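Long-range contacts in VgrG protein (Vibrio cholerae, PDB 4E1D), which probably cross-links actin monomers covalently through its actin cross-linking domain, using ATP and divalent metal, and is captured here with ADP and manganese: residues L34-P39 with H87-V92; E276-T281 with G326-H331. All blocks are in the same frame, centred on the assembly; numbering follows the deposited sequence.

Contact 1 of 2, residues L34-P39 with H87-V92. With MN (manganese (II) ion), chain D; ADP (adenosine-5'-diphosphate), chain B.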
loop_
_atom_site.group_PDB
_atom_site.type_symbol
_atom_site.label_atom_id
_atom_site.label_comp_id
_atom_site.label_asym_id
_atom_site.label_seq_id
_atom_site.Cartn_x
_atom_site.Cartn_y
_atom_site.Cartn_z
ATOM N N LEU A 34 -4.841 -20.243 -7.905
ATOM C CA LEU A 34 -4.859 -20.900 -6.602
ATOM C C LEU A 34 -5.445 -20.048 -5.485
ATOM O O LEU A 34 -5.685 -18.845 -5.653
ATOM C CB LEU A 34 -3.455 -21.431 -6.196
ATOM C CG LEU A 34 -2.254 -20.458 -6.096
ATOM C CD1 LEU A 34 -2.332 -19.591 -4.867
ATOM C CD2 LEU A 34 -0.973 -21.228 -5.954
ATOM N N VAL A 35 -5.632 -20.695 -4.321
ATOM C CA VAL A 35 -6.097 -20.090 -3.075
ATOM C C VAL A 35 -5.276 -20.618 -1.900
ATOM O O VAL A 35 -4.630 -21.657 -2.006
ATOM C CB VAL A 35 -7.623 -20.260 -2.797
ATOM C CG1 VAL A 35 -8.475 -19.437 -3.757
ATOM C CG2 VAL A 35 -8.050 -21.725 -2.767
ATOM N N VAL A 36 -5.324 -19.903 -0.776
ATOM C CA VAL A 36 -4.750 -20.333 0.488
ATOM C C VAL A 36 -5.929 -20.459 1.441
ATOM O O VAL A 36 -6.804 -19.595 1.442
ATOM C CB VAL A 36 -3.585 -19.458 1.035
ATOM C CG1 VAL A 36 -4.022 -18.030 1.359
ATOM C CG2 VAL A 36 -2.910 -20.111 2.238
ATOM N N ALA A 37 -6.018 -21.585 2.153
ATOM C CA ALA A 37 -7.061 -21.779 3.140
ATOM C C ALA A 37 -6.379 -21.828 4.490
ATOM O O ALA A 37 -5.347 -22.485 4.649
ATOM C CB ALA A 37 -7.840 -23.044 2.875
ATOM N N MET A 38 -6.915 -21.064 5.440
ATOM C CA MET A 38 -6.361 -20.927 6.779
ATOM C C MET A 38 -7.474 -20.848 7.803
ATOM O O MET A 38 -8.580 -20.474 7.418
ATOM C CB MET A 38 -5.573 -19.622 6.842
ATOM C CG MET A 38 -4.142 -19.769 6.482
ATOM S SD MET A 38 -3.231 -18.257 6.814
ATOM C CE MET A 38 -3.351 -17.504 5.284
ATOM N N PRO A 39 -7.211 -21.091 9.117
ATOM C CA PRO A 39 -8.276 -20.912 10.114
ATOM C C PRO A 39 -8.795 -19.475 10.099
ATOM O O PRO A 39 -8.058 -18.557 9.729
ATOM C CB PRO A 39 -7.581 -21.224 11.447
ATOM C CG PRO A 39 -6.382 -22.000 11.102
ATOM C CD PRO A 39 -5.947 -21.506 9.762
ATOM N N HIS A 87 -8.693 -17.781 0.715
ATOM C CA HIS A 87 -8.273 -16.448 0.306
ATOM C C HIS A 87 -7.400 -16.526 -0.928
ATOM O O HIS A 87 -6.768 -17.553 -1.167
ATOM C CB HIS A 87 -7.453 -15.771 1.415
ATOM C CG HIS A 87 -8.198 -15.507 2.681
ATOM N ND1 HIS A 87 -8.748 -14.268 2.949
ATOM C CD2 HIS A 87 -8.436 -16.328 3.730
ATOM C CE1 HIS A 87 -9.327 -14.383 4.132
ATOM N NE2 HIS A 87 -9.164 -15.603 4.642
ATOM N N THR A 88 -7.301 -15.421 -1.674
ATOM C CA THR A 88 -6.367 -15.336 -2.791
ATOM C C THR A 88 -4.980 -15.088 -2.163
ATOM O O THR A 88 -4.884 -14.551 -1.052
ATOM C CB THR A 88 -6.732 -14.197 -3.759
ATOM O OG1 THR A 88 -6.809 -12.965 -3.042
ATOM C CG2 THR A 88 -8.024 -14.444 -4.514
ATOM N N VAL A 89 -3.917 -15.500 -2.852
ATOM C CA VAL A 89 -2.555 -15.299 -2.357
ATOM C C VAL A 89 -1.996 -14.018 -2.967
ATOM O O VAL A 89 -2.182 -13.759 -4.161
ATOM C CB VAL A 89 -1.632 -16.526 -2.610
ATOM C CG1 VAL A 89 -0.164 -16.221 -2.296
ATOM C CG2 VAL A 89 -2.096 -17.729 -1.808
ATOM N N GLU A 90 -1.337 -13.211 -2.137
ATOM C CA GLU A 90 -0.695 -12.001 -2.598
ATOM C C GLU A 90 0.737 -11.997 -2.116
ATOM O O GLU A 90 0.993 -12.140 -0.920
ATOM C CB GLU A 90 -1.436 -10.751 -2.121
ATOM C CG GLU A 90 -0.901 -9.472 -2.741
ATOM C CD GLU A 90 -1.484 -8.206 -2.152
ATOM O OE1 GLU A 90 -1.460 -8.061 -0.909
ATOM O OE2 GLU A 90 -1.954 -7.350 -2.936
ATOM N N LEU A 91 1.668 -11.842 -3.049
ATOM C CA LEU A 91 3.091 -11.771 -2.736
ATOM C C LEU A 91 3.455 -10.296 -2.517
ATOM O O LEU A 91 3.303 -9.465 -3.418
ATOM C CB LEU A 91 3.946 -12.426 -3.841
ATOM C CG LEU A 91 3.564 -13.857 -4.291
ATOM C CD1 LEU A 91 4.547 -14.385 -5.315
ATOM C CD2 LEU A 91 3.439 -14.822 -3.110
ATOM N N VAL A 92 3.844 -9.967 -1.283
ATOM C CA VAL A 92 4.157 -8.604 -0.862
ATOM C C VAL A 92 5.663 -8.475 -0.629
ATOM O O VAL A 92 6.181 -8.996 0.354
ATOM C CB VAL A 92 3.312 -8.218 0.381
ATOM C CG1 VAL A 92 3.578 -6.786 0.804
ATOM C CG2 VAL A 92 1.823 -8.429 0.136
HETATM MN MN MN D . -1.767 -5.809 0.208
HETATM P PB ADP B . -1.927 -3.106 2.384
HETATM O O1B ADP B . -2.640 -4.033 3.270
HETATM O O2B ADP B . -2.346 -1.666 2.692
HETATM O O3B ADP B . -2.225 -3.431 0.927
HETATM P PA ADP B . 0.708 -4.437 2.729
HETATM O O1A ADP B . 1.186 -4.642 4.119
HETATM O O2A ADP B . 0.054 -5.749 2.213
HETATM O O3A ADP B . -0.356 -3.239 2.667
HETATM O "O5'" ADP B . 1.935 -4.057 1.787
HETATM C "C5'" ADP B . 2.498 -2.745 1.927
HETATM C "C4'" ADP B . 3.354 -2.430 0.728
HETATM O "O4'" ADP B . 4.214 -1.307 1.020
HETATM C "C3'" ADP B . 4.267 -3.550 0.230
HETATM O "O3'" ADP B . 4.245 -3.664 -1.190
HETATM C "C2'" ADP B . 5.628 -3.168 0.817
HETATM O "O2'" ADP B . 6.739 -3.631 0.063
HETATM C "C1'" ADP B . 5.555 -1.654 0.745
HETATM N N9 ADP B . 6.428 -0.945 1.684
HETATM C C8 ADP B . 6.530 -1.141 3.033
HETATM N N7 ADP B . 7.426 -0.373 3.612
HETATM C C5 ADP B . 7.942 0.383 2.566
HETATM C C6 ADP B . 8.954 1.359 2.504
HETATM N N6 ADP B . 9.690 1.719 3.547
HETATM N N1 ADP B . 9.233 1.900 1.292
HETATM C C2 ADP B . 8.545 1.474 0.222
HETATM N N3 ADP B . 7.580 0.551 0.155
HETATM C C4 ADP B . 7.320 0.036 1.367
HETATM O O HOH W 1 -4.156 -16.647 -5.337
HETATM O O HOH W 2 -8.146 -16.755 7.636
#
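V36 and H87 form an antiparallel hydrogen-bonded pair that ties strand 34-38 to strand 85-97. The V36 amide gives a straight bond to H87 O (2.8 Å, 168°), and the return bond from H87 N to V36 O, at 2.7 Å, is more bent. The tight part lies just beyond this pair: V89 reaches back so that its CG2 sits 3.6 Å from L34 CD1 and equally close to V36 CB. That methyl stands anti to the V89 carbonyl carbon, which brings it between the two residues of the other strand; the V36 and V89 side chains stand roughly perpendicular. Over these residues the two strand axes make an angle of 109°, and the strands soon diverge. A water fills in where direct pairing stops, giving a hydrogen to L34 O and accepting one from V89 N. At the P39 end the contact is looser: a second water bonds to P39 O, but its link to H87 NE2 is weak and long, at 3.4 Å. Farther along strand 85-97, E90 OE1 binds manganese at 2.5 Å, with E28 as a second protein ligand. This is a single antiparallel beta bridge between two sharply splayed strands, the longer of which runs on into the metal-nucleotide site.

Contact 2 of 2, residues E276-T281 with G326-H331. With ADP (adenosine-5'-diphosphate), chain B.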
loop_
_atom_site.group_PDB
_atom_site.type_symbol
_atom_site.label_atom_id
_atom_site.label_comp_id
_atom_site.label_asym_id
_atom_site.label_seq_id
_atom_site.Cartn_x
_atom_site.Cartn_y
_atom_site.Cartn_z
ATOM N N GLU A 276 -5.882 7.245 -7.408
ATOM C CA GLU A 276 -4.938 6.749 -8.433
ATOM C C GLU A 276 -3.576 6.530 -7.791
ATOM O O GLU A 276 -3.092 5.396 -7.767
ATOM C CB GLU A 276 -4.851 7.657 -9.676
ATOM C CG GLU A 276 -6.137 7.725 -10.479
ATOM C CD GLU A 276 -6.111 8.683 -11.653
ATOM O OE1 GLU A 276 -7.192 9.206 -12.011
ATOM O OE2 GLU A 276 -5.018 8.901 -12.223
ATOM N N ILE A 277 -2.970 7.615 -7.260
ATOM C CA ILE A 277 -1.736 7.575 -6.489
ATOM C C ILE A 277 -2.239 7.821 -5.053
ATOM O O ILE A 277 -2.547 8.958 -4.678
ATOM C CB ILE A 277 -0.670 8.595 -6.991
ATOM C CG1 ILE A 277 -0.290 8.309 -8.466
ATOM C CG2 ILE A 277 0.565 8.594 -6.084
ATOM C CD1 ILE A 277 0.587 9.359 -9.171
ATOM N N LEU A 278 -2.430 6.724 -4.300
ATOM C CA LEU A 278 -2.984 6.744 -2.947
ATOM C C LEU A 278 -1.986 7.062 -1.811
ATOM O O LEU A 278 -1.103 6.248 -1.550
ATOM C CB LEU A 278 -3.769 5.432 -2.683
ATOM C CG LEU A 278 -4.343 5.214 -1.286
ATOM C CD1 LEU A 278 -5.569 6.077 -1.046
ATOM C CD2 LEU A 278 -4.660 3.747 -1.050
ATOM N N PRO A 279 -2.142 8.204 -1.081
ATOM C CA PRO A 279 -1.248 8.471 0.066
ATOM C C PRO A 279 -1.398 7.364 1.111
ATOM O O PRO A 279 -2.522 6.977 1.454
ATOM C CB PRO A 279 -1.720 9.836 0.586
ATOM C CG PRO A 279 -2.468 10.448 -0.567
ATOM C CD PRO A 279 -3.137 9.283 -1.235
ATOM N N ARG A 280 -0.258 6.791 1.535
ATOM C CA ARG A 280 -0.196 5.674 2.480
ATOM C C ARG A 280 0.304 6.063 3.867
ATOM O O ARG A 280 0.325 5.229 4.764
ATOM C CB ARG A 280 0.642 4.520 1.888
ATOM C CG ARG A 280 -0.009 3.800 0.696
ATOM C CD ARG A 280 -1.201 2.919 1.070
ATOM N NE ARG A 280 -0.824 1.811 1.956
ATOM C CZ ARG A 280 -1.131 1.737 3.248
ATOM N NH1 ARG A 280 -1.843 2.698 3.826
ATOM N NH2 ARG A 280 -0.736 0.698 3.971
ATOM N N THR A 281 0.691 7.330 4.046
ATOM C CA THR A 281 1.202 7.861 5.307
ATOM C C THR A 281 0.188 8.838 5.901
ATOM O O THR A 281 -0.478 9.557 5.149
ATOM C CB THR A 281 2.606 8.490 5.084
ATOM O OG1 THR A 281 3.456 7.553 4.413
ATOM C CG2 THR A 281 3.282 8.944 6.386
ATOM N N GLY A 326 -6.013 11.577 11.499
ATOM C CA GLY A 326 -6.852 10.748 10.646
ATOM C C GLY A 326 -6.097 10.249 9.433
ATOM O O GLY A 326 -5.237 10.954 8.899
ATOM N N GLU A 327 -6.388 9.019 9.013
ATOM C CA GLU A 327 -5.724 8.383 7.876
ATOM C C GLU A 327 -6.531 8.580 6.598
ATOM O O GLU A 327 -7.759 8.654 6.650
ATOM C CB GLU A 327 -5.530 6.878 8.144
ATOM C CG GLU A 327 -4.646 6.532 9.338
ATOM C CD GLU A 327 -3.140 6.531 9.146
ATOM O OE1 GLU A 327 -2.658 6.909 8.052
ATOM O OE2 GLU A 327 -2.436 6.148 10.107
ATOM N N VAL A 328 -5.840 8.643 5.451
ATOM C CA VAL A 328 -6.447 8.794 4.123
ATOM C C VAL A 328 -7.315 7.562 3.794
ATOM O O VAL A 328 -8.470 7.728 3.401
ATOM C CB VAL A 328 -5.360 9.082 3.039
ATOM C CG1 VAL A 328 -5.889 8.906 1.616
ATOM C CG2 VAL A 328 -4.758 10.468 3.217
ATOM N N ALA A 329 -6.760 6.340 3.978
ATOM C CA ALA A 329 -7.431 5.065 3.703
ATOM C C ALA A 329 -6.917 3.904 4.598
ATOM O O ALA A 329 -6.207 3.007 4.130
ATOM C CB ALA A 329 -7.293 4.711 2.229
ATOM N N GLY A 330 -7.303 3.943 5.874
ATOM C CA GLY A 330 -6.933 2.939 6.867
ATOM C C GLY A 330 -5.503 3.061 7.340
ATOM O O GLY A 330 -4.798 3.994 6.944
ATOM N N HIS A 331 -5.062 2.102 8.185
ATOM C CA HIS A 331 -3.708 2.060 8.760
ATOM C C HIS A 331 -2.633 2.418 7.747
ATOM O O HIS A 331 -2.558 1.811 6.678
ATOM C CB HIS A 331 -3.413 0.705 9.441
ATOM C CG HIS A 331 -2.043 0.606 10.047
ATOM N ND1 HIS A 331 -1.638 1.454 11.065
ATOM C CD2 HIS A 331 -1.025 -0.241 9.755
ATOM C CE1 HIS A 331 -0.396 1.099 11.355
ATOM N NE2 HIS A 331 0.013 0.079 10.598
HETATM P PB ADP B . -1.927 -3.106 2.384
HETATM O O1B ADP B . -2.640 -4.033 3.270
HETATM O O2B ADP B . -2.346 -1.666 2.692
HETATM O O3B ADP B . -2.225 -3.431 0.927
HETATM P PA ADP B . 0.708 -4.437 2.729
HETATM O O1A ADP B . 1.186 -4.642 4.119
HETATM O O2A ADP B . 0.054 -5.749 2.213
HETATM O O3A ADP B . -0.356 -3.239 2.667
HETATM O "O5'" ADP B . 1.935 -4.057 1.787
HETATM C "C5'" ADP B . 2.498 -2.745 1.927
HETATM C "C4'" ADP B . 3.354 -2.430 0.728
HETATM O "O4'" ADP B . 4.214 -1.307 1.020
HETATM C "C3'" ADP B . 4.267 -3.550 0.230
HETATM O "O3'" ADP B . 4.245 -3.664 -1.190
HETATM C "C2'" ADP B . 5.628 -3.168 0.817
HETATM O "O2'" ADP B . 6.739 -3.631 0.063
HETATM C "C1'" ADP B . 5.555 -1.654 0.745
HETATM N N9 ADP B . 6.428 -0.945 1.684
HETATM C C8 ADP B . 6.530 -1.141 3.033
HETATM N N7 ADP B . 7.426 -0.373 3.612
HETATM C C5 ADP B . 7.942 0.383 2.566
HETATM C C6 ADP B . 8.954 1.359 2.504
HETATM N N6 ADP B . 9.690 1.719 3.547
HETATM N N1 ADP B . 9.233 1.900 1.292
HETATM C C2 ADP B . 8.545 1.474 0.222
HETATM N N3 ADP B . 7.580 0.551 0.155
HETATM C C4 ADP B . 7.320 0.036 1.367
HETATM O O HOH W 3 -3.525 5.093 3.297
HETATM O O HOH W 4 -3.048 8.442 5.388
#
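P279 and V328 mark the nearest backbone approach, their CA atoms 6.6 Å apart, where the short strand 277-279 and the residues just after it run beside a loop that has no regular structure. No direct backbone-to-backbone hydrogen bond joins the two segments; waters partly bridge the gap. One gives a hydrogen to P279 O, accepts one from R280 NH1 and gives a weak bond to A329 O, while another accepts from V328 N and donates to E327 OE1 and, weakly, to T281 O. The other carboxylate oxygen, E327 OE2, is hydrogen-bonded to N334. The apolar side is formed by L278, whose CD1 lies 3.9 Å from both V328 CG1 and A329 CB. The L278 and V328 side chains lie alongside one another, pointing opposite ways, whereas P279 sets its ring crosswise to V328, CD to CG1 at 4.0 Å. I234 of helix 221-245 touches both P279 and V328. R280 starts out away from the loop, but bends at chi2 (-72°) and chi3 (-63°) swing the guanidinium back. NH1 then donates to H331 O at 3.1 Å and 160°, with the oxygen at the group's edge and in its plane; NH2 adds a weak bond to the same oxygen. NH2 also comes within 3.1 Å of ADP O2B. A backbone carbonyl and a water therefore fix the rotation of a guanidinium whose positive charge would be expected to steady the beta-phosphate.

Contact 1 closes before contact 2 opens along the chain, and their centres lie 24 Å apart with nearest atoms about 9 Å apart. They do not touch, yet both reach the ADP from different parts of the fold: strand 85-97 brings E90 to a manganese and V92 against the nucleotide, while R280, just after strand 277-279, approaches the beta-phosphate. Strand 24-32 pairs with both 85-97 and 167-180, and 167-180 pairs in turn with 344-352, the neighbour of 277-279, so a chain of paired strands connects the two contacts. The nucleotide site is thus assembled from segments far apart in sequence, all within the actin cross-linking domain.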